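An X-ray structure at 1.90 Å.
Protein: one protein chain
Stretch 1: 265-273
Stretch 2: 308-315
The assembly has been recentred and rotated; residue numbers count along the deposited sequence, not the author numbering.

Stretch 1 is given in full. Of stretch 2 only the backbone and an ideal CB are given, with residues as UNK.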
ATOM      1  N   PHE A 265     -10.371  -9.112  17.731  1.00 17.66           N
ATOM      2  CA  PHE A 265     -10.665 -10.309  16.947  1.00 14.18           C
ATOM      3  C   PHE A 265      -9.706 -11.463  17.209  1.00 15.27           C
ATOM      4  O   PHE A 265      -8.685 -11.297  17.865  1.00 17.17           O
ATOM      5  CB  PHE A 265     -10.643  -9.984  15.454  1.00 16.58           C
ATOM      6  CG  PHE A 265     -11.490  -8.799  15.079  1.00 17.02           C
ATOM      7  CD1 PHE A 265     -10.923  -7.539  14.952  1.00 18.66           C
ATOM      8  CD2 PHE A 265     -12.851  -8.950  14.851  1.00 19.06           C
ATOM      9  CE1 PHE A 265     -11.702  -6.436  14.601  1.00 20.07           C
ATOM     10  CE2 PHE A 265     -13.641  -7.857  14.500  1.00 20.70           C
ATOM     11  CZ  PHE A 265     -13.062  -6.596  14.373  1.00 21.20           C
ATOM     12  N   ASP A 266     -10.040 -12.630  16.670  1.00 12.86           N
ATOM     13  CA  ASP A 266      -9.210 -13.816  16.826  1.00 16.11           C
ATOM     14  C   ASP A 266      -8.213 -13.858  15.668  1.00 14.94           C
ATOM     15  O   ASP A 266      -8.367 -14.632  14.720  1.00 11.89           O
ATOM     16  CB  ASP A 266     -10.095 -15.060  16.831  1.00 18.88           C
ATOM     17  CG  ASP A 266     -11.113 -15.033  17.951  1.00 22.90           C
ATOM     18  OD1 ASP A 266     -10.695 -15.056  19.126  1.00 24.65           O
ATOM     19  OD2 ASP A 266     -12.329 -14.972  17.661  1.00 27.64           O
ATOM     20  N   VAL A 267      -7.201 -13.001  15.758  1.00 13.78           N
ATOM     21  CA  VAL A 267      -6.172 -12.894  14.731  1.00 13.85           C
ATOM     22  C   VAL A 267      -4.773 -12.812  15.334  1.00 13.90           C
ATOM     23  O   VAL A 267      -4.610 -12.581  16.532  1.00 12.34           O
ATOM     24  CB  VAL A 267      -6.376 -11.630  13.864  1.00 11.96           C
ATOM     25  CG1 VAL A 267      -7.755 -11.660  13.210  1.00 12.02           C
ATOM     26  CG2 VAL A 267      -6.211 -10.376  14.724  1.00 14.39           C
ATOM     27  N   GLU A 268      -3.769 -12.993  14.481  1.00 10.60           N
ATOM     28  CA  GLU A 268      -2.377 -12.923  14.895  1.00 13.07           C
ATOM     29  C   GLU A 268      -1.613 -12.277  13.740  1.00 12.35           C
ATOM     30  O   GLU A 268      -2.039 -12.357  12.590  1.00 12.88           O
ATOM     31  CB  GLU A 268      -1.819 -14.325  15.154  1.00 12.85           C
ATOM     32  CG  GLU A 268      -1.693 -15.179  13.900  1.00 15.20           C
ATOM     33  CD  GLU A 268      -1.360 -16.630  14.203  1.00 15.93           C
ATOM     34  OE1 GLU A 268      -1.125 -16.959  15.385  1.00 15.97           O
ATOM     35  OE2 GLU A 268      -1.333 -17.444  13.260  1.00 18.84           O
ATOM     36  N   LEU A 269      -0.495 -11.633  14.041  1.00  9.63           N
ATOM     37  CA  LEU A 269       0.292 -11.006  12.989  1.00 12.76           C
ATOM     38  C   LEU A 269       1.372 -11.957  12.496  1.00 13.79           C
ATOM     39  O   LEU A 269       1.907 -12.753  13.270  1.00 13.24           O
ATOM     40  CB  LEU A 269       0.941  -9.718  13.501  1.00 11.29           C
ATOM     41  CG  LEU A 269       0.013  -8.584  13.949  1.00 14.84           C
ATOM     42  CD1 LEU A 269       0.852  -7.376  14.317  1.00 16.61           C
ATOM     43  CD2 LEU A 269      -0.972  -8.230  12.844  1.00 16.67           C
ATOM     44  N   LEU A 270       1.677 -11.886  11.203  1.00 12.22           N
ATOM     45  CA  LEU A 270       2.716 -12.722  10.615  1.00 13.08           C
ATOM     46  C   LEU A 270       3.894 -11.817  10.260  1.00 14.46           C
ATOM     47  O   LEU A 270       3.711 -10.638   9.945  1.00 11.48           O
ATOM     48  CB  LEU A 270       2.198 -13.436   9.362  1.00 11.94           C
ATOM     49  CG  LEU A 270       0.984 -14.352   9.567  1.00 14.34           C
ATOM     50  CD1 LEU A 270       0.580 -14.966   8.236  1.00 14.35           C
ATOM     51  CD2 LEU A 270       1.314 -15.445  10.579  1.00 13.34           C
ATOM     52  N   PRO A 271       5.122 -12.357  10.313  1.00 15.26           N
ATOM     53  CA  PRO A 271       6.339 -11.599  10.004  1.00 15.51           C
ATOM     54  C   PRO A 271       6.417 -11.071   8.576  1.00 15.00           C
ATOM     55  O   PRO A 271       6.038 -11.759   7.632  1.00 16.35           O
ATOM     56  CB  PRO A 271       7.457 -12.607  10.283  1.00 16.00           C
ATOM     57  CG  PRO A 271       6.862 -13.520  11.299  1.00 17.80           C
ATOM     58  CD  PRO A 271       5.459 -13.709  10.792  1.00 16.66           C
ATOM     59  N   LEU A 272       6.901  -9.840   8.441  1.00 15.29           N
ATOM     60  CA  LEU A 272       7.102  -9.198   7.144  1.00 15.84           C
ATOM     61  C   LEU A 272       8.575  -8.812   7.118  1.00 15.91           C
ATOM     62  O   LEU A 272       9.123  -8.369   8.126  1.00 14.93           O
ATOM     63  CB  LEU A 272       6.216  -7.961   6.997  1.00 13.63           C
ATOM     64  CG  LEU A 272       4.739  -8.279   6.753  1.00 15.36           C
ATOM     65  CD1 LEU A 272       3.925  -6.993   6.786  1.00 13.67           C
ATOM     66  CD2 LEU A 272       4.576  -8.983   5.415  1.00 15.00           C
ATOM     67  N   LYS A 273       9.206  -8.965   5.961  1.00 17.25           N
ATOM     68  CA  LYS A 273      10.635  -8.707   5.832  1.00 19.17           C
ATOM     69  C   LYS A 273      11.164  -7.285   5.667  1.00 20.62           C
ATOM     70  O   LYS A 273      12.112  -6.897   6.349  1.00 23.18           O
ATOM     71  CB  LYS A 273      11.196  -9.566   4.693  1.00 20.95           C
ATOM     72  CG  LYS A 273      12.717  -9.580   4.614  1.00 25.82           C
ATOM     73  CD  LYS A 273      13.206 -10.425   3.444  1.00 29.44           C
ATOM     74  CE  LYS A 273      14.705 -10.686   3.541  1.00 32.73           C
ATOM     75  NZ  LYS A 273      15.482  -9.429   3.746  1.00 35.01           N
ATOM     76  N   UNK A 308       2.854   2.076   5.987  1.00 10.85           N
ATOM     77  CA  UNK A 308       2.665   1.137   7.096  1.00 10.33           C
ATOM     78  C   UNK A 308       1.993  -0.101   6.535  1.00  9.44           C
ATOM     79  O   UNK A 308       1.066   0.003   5.731  1.00  8.19           O
ATOM     80  CB  UNK A 308       1.838   1.751   8.227  1.00 10.33           C
ATOM     81  N   UNK A 309       2.447  -1.272   6.959  1.00  8.00           N
ATOM     82  CA  UNK A 309       1.847  -2.500   6.474  1.00  8.00           C
ATOM     83  C   UNK A 309       1.882  -3.586   7.537  1.00  8.38           C
ATOM     84  O   UNK A 309       2.873  -3.730   8.249  1.00  8.00           O
ATOM     85  CB  UNK A 309       2.561  -2.976   5.208  1.00  8.00           C
ATOM     86  N   UNK A 310       0.796  -4.348   7.627  1.00  9.41           N
ATOM     87  CA  UNK A 310       0.698  -5.442   8.587  1.00  8.62           C
ATOM     88  C   UNK A 310       0.050  -6.644   7.920  1.00  9.64           C
ATOM     89  O   UNK A 310      -0.886  -6.497   7.130  1.00 11.14           O
ATOM     90  CB  UNK A 310      -0.096  -5.018   9.824  1.00  8.62           C
ATOM     91  N   UNK A 311       0.548  -7.837   8.237  1.00  9.32           N
ATOM     92  CA  UNK A 311       0.005  -9.061   7.664  1.00  9.82           C
ATOM     93  C   UNK A 311      -0.722  -9.815   8.771  1.00 11.69           C
ATOM     94  O   UNK A 311      -0.112 -10.272   9.742  1.00  9.82           O
ATOM     95  CB  UNK A 311       1.104  -9.920   7.036  1.00  9.82           C
ATOM     96  N   UNK A 312      -2.028  -9.953   8.604  1.00 12.19           N
ATOM     97  CA  UNK A 312      -2.876 -10.591   9.603  1.00 11.63           C
ATOM     98  C   UNK A 312      -3.417 -11.965   9.209  1.00 11.38           C
ATOM     99  O   UNK A 312      -3.920 -12.144   8.103  1.00 12.15           O
ATOM    100  CB  UNK A 312      -4.054  -9.667   9.917  1.00 11.63           C
ATOM    101  N   UNK A 313      -3.306 -12.932  10.117  1.00 10.93           N
ATOM    102  CA  UNK A 313      -3.844 -14.270   9.875  1.00 10.11           C
ATOM    103  C   UNK A 313      -5.027 -14.480  10.826  1.00 12.12           C
ATOM    104  O   UNK A 313      -4.920 -14.210  12.021  1.00 11.31           O
ATOM    105  CB  UNK A 313      -2.774 -15.346  10.073  1.00 10.11           C
ATOM    106  N   UNK A 314      -6.153 -14.950  10.296  1.00 12.14           N
ATOM    107  CA  UNK A 314      -7.339 -15.186  11.114  1.00 12.72           C
ATOM    108  C   UNK A 314      -7.228 -16.568  11.737  1.00 14.74           C
ATOM    109  O   UNK A 314      -6.960 -17.547  11.051  1.00 13.94           O
ATOM    110  CB  UNK A 314      -8.620 -15.059  10.288  1.00 12.72           C
ATOM    111  N   UNK A 315      -7.429 -16.629  13.049  1.00 17.30           N
ATOM    112  CA  UNK A 315      -7.326 -17.875  13.807  1.00 23.17           C
ATOM    113  C   UNK A 315      -8.565 -18.760  13.721  1.00 26.02           C
ATOM    114  O   UNK A 315      -8.402 -19.956  13.405  1.00 28.20           O
ATOM    115  OXT UNK A 315      -9.675 -18.254  13.987  1.00 28.15           O
ATOM    116  CB  UNK A 315      -7.043 -17.554  15.276  1.00 23.17           C
TER

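The two stretches run antiparallel, so the backbone fixes much of the pattern before any side chain is chosen. Strand angles persist through 314, and successive CA-to-CB bonds alternate between the two faces of the sheet.

Position 308 has nothing of stretch 1 within 5.5 Å of its ideal CB. This contact sets no preference, and the deposited Phe 308 makes no contact with stretch 1.

At 309 the CB points sideways, 4.5 Å from Leu 272 CD1. The phi/psi of -148/140 is comfortable for beta-branched residues, and the methyl invites something apolar. The residue is Ile 309, whose CG2 packs 3.9 Å from Leu 272 CD1.

Position 310 also points sideways, with its CB 4.5 Å from Leu 269 CD2. Small or apolar residues would suit. Ala 310 is found, and its CA lies 4.0 Å from Leu 272 CD1.

At 311 the backbone carries the pairing: Leu 270 N donates to the carbonyl O of 311 at 2.8 Å, while a water accepts from the N of 311 at 2.9 Å and donates to Leu 270 O at 2.6 Å. The ideal CB sits 3.9 Å from Leu 272 CD2, on the same face as the Leu 270 side chain. An aliphatic residue would fit, as would a long one that is greasy near its root and polar at its tip. Lys 311 takes the second course: its CD lies 3.9 Å from Leu 272 CD2 and its CE 4.1 Å from Leu 270 CD1, while its end leads away and NZ is hydrogen-bonded elsewhere in the structure.

Position 312 turns to the face carrying Val 267 and Leu 269, its CB 4.5 Å from Leu 269 CD2 and 5.0 Å from Val 267 CB. Val, Ile or Leu would all answer this apolar surface. Ile 312 uses both branches: CG2 reaches Val 267 CB at 3.5 Å and CG1 reaches Leu 269 CD2 at 3.6 Å.

Position 313 is the hydrogen-bonded partner of Glu 268: its N donates to Glu 268 O at 2.8 Å, and its O accepts from Glu 268 N at 3.0 Å. The CB is 3.8 Å from Leu 270 CD1, and the carboxylate of Glu 268 lies on the same face. Lys or Arg could meet the charge, and a neutral donor might serve too. Arg 313 extends its chain and forms a salt bridge from NH1 to Glu 268 OE2 at 3.0 Å, the carboxylate meeting the guanidinium edge near its plane.

At 314 the CB is 4.6 Å from Val 267 CG1, a modest apolar offering that leaves the choice wide. Lys 314 leaves its NZ to a partner elsewhere.

Position 315 ends the chain. Its N donates to Asp 266 O at 2.8 Å, and its CB points toward stretch 1, coming within 3.3 Å of Asp 266 O. A flexible aliphatic chain could follow the neighbouring backbone. Leu 315 places CD1 3.5 Å from Glu 268 CG and 3.5 Å from Val 267 C.

Stretch 2 308-315: FIAKIRKL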
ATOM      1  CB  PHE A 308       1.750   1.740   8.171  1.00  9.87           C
ATOM      2  CG  PHE A 308       1.381   0.779   9.268  1.00 10.87           C
ATOM      3  CD1 PHE A 308       2.261   0.526  10.318  1.00 12.17           C
ATOM      4  CD2 PHE A 308       0.142   0.131   9.259  1.00 10.29           C
ATOM      5  CE1 PHE A 308       1.914  -0.355  11.348  1.00 10.19           C
ATOM      6  CE2 PHE A 308      -0.214  -0.755  10.285  1.00 11.67           C
ATOM      7  CZ  PHE A 308       0.678  -0.995  11.331  1.00  9.24           C
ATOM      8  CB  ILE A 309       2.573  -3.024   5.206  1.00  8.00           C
ATOM      9  CG1 ILE A 309       1.891  -4.308   4.718  1.00  8.34           C
ATOM     10  CG2 ILE A 309       4.047  -3.278   5.513  1.00 10.05           C
ATOM     11  CD1 ILE A 309       2.409  -4.816   3.369  1.00 11.69           C
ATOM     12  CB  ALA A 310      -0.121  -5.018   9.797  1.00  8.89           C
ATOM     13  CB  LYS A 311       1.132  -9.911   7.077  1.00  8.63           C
ATOM     14  CG  LYS A 311       0.652 -11.148   6.348  1.00 10.94           C
ATOM     15  CD  LYS A 311       1.778 -11.719   5.499  1.00 14.28           C
ATOM     16  CE  LYS A 311       1.340 -12.973   4.776  1.00 15.10           C
ATOM     17  NZ  LYS A 311       2.302 -13.323   3.687  1.00 17.91           N
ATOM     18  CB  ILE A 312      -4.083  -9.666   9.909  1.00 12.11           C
ATOM     19  CG1 ILE A 312      -3.575  -8.291  10.348  1.00 14.20           C
ATOM     20  CG2 ILE A 312      -4.978 -10.291  10.959  1.00 15.16           C
ATOM     21  CD1 ILE A 312      -4.676  -7.239  10.500  1.00 13.64           C
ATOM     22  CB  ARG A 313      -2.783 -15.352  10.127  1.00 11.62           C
ATOM     23  CG  ARG A 313      -3.321 -16.760   9.887  1.00 13.39           C
ATOM     24  CD  ARG A 313      -2.265 -17.854  10.059  1.00 16.67           C
ATOM     25  NE  ARG A 313      -2.889 -19.169   9.933  1.00 18.53           N
ATOM     26  CZ  ARG A 313      -3.383 -19.874  10.949  1.00 17.25           C
ATOM     27  NH1 ARG A 313      -3.317 -19.410  12.187  1.00 17.18           N
ATOM     28  NH2 ARG A 313      -3.983 -21.031  10.717  1.00 19.78           N
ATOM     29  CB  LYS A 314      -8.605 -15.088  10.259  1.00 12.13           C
ATOM     30  CG  LYS A 314      -9.918 -15.231  11.019  1.00 13.53           C
ATOM     31  CD  LYS A 314     -11.103 -14.899  10.099  1.00 13.59           C
ATOM     32  CE  LYS A 314     -12.447 -15.067  10.797  1.00 15.17           C
ATOM     33  NZ  LYS A 314     -13.587 -14.705   9.887  1.00 13.08           N
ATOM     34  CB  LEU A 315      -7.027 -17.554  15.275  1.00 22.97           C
ATOM     35  CG  LEU A 315      -5.602 -17.112  15.630  1.00 24.70           C
ATOM     36  CD1 LEU A 315      -5.023 -16.208  14.555  1.00 29.62           C
ATOM     37  CD2 LEU A 315      -5.631 -16.415  16.974  1.00 25.17           C
TER
HETATM   38  O   HOH W   1       2.791  -8.165   9.965  1.00  9.83           O
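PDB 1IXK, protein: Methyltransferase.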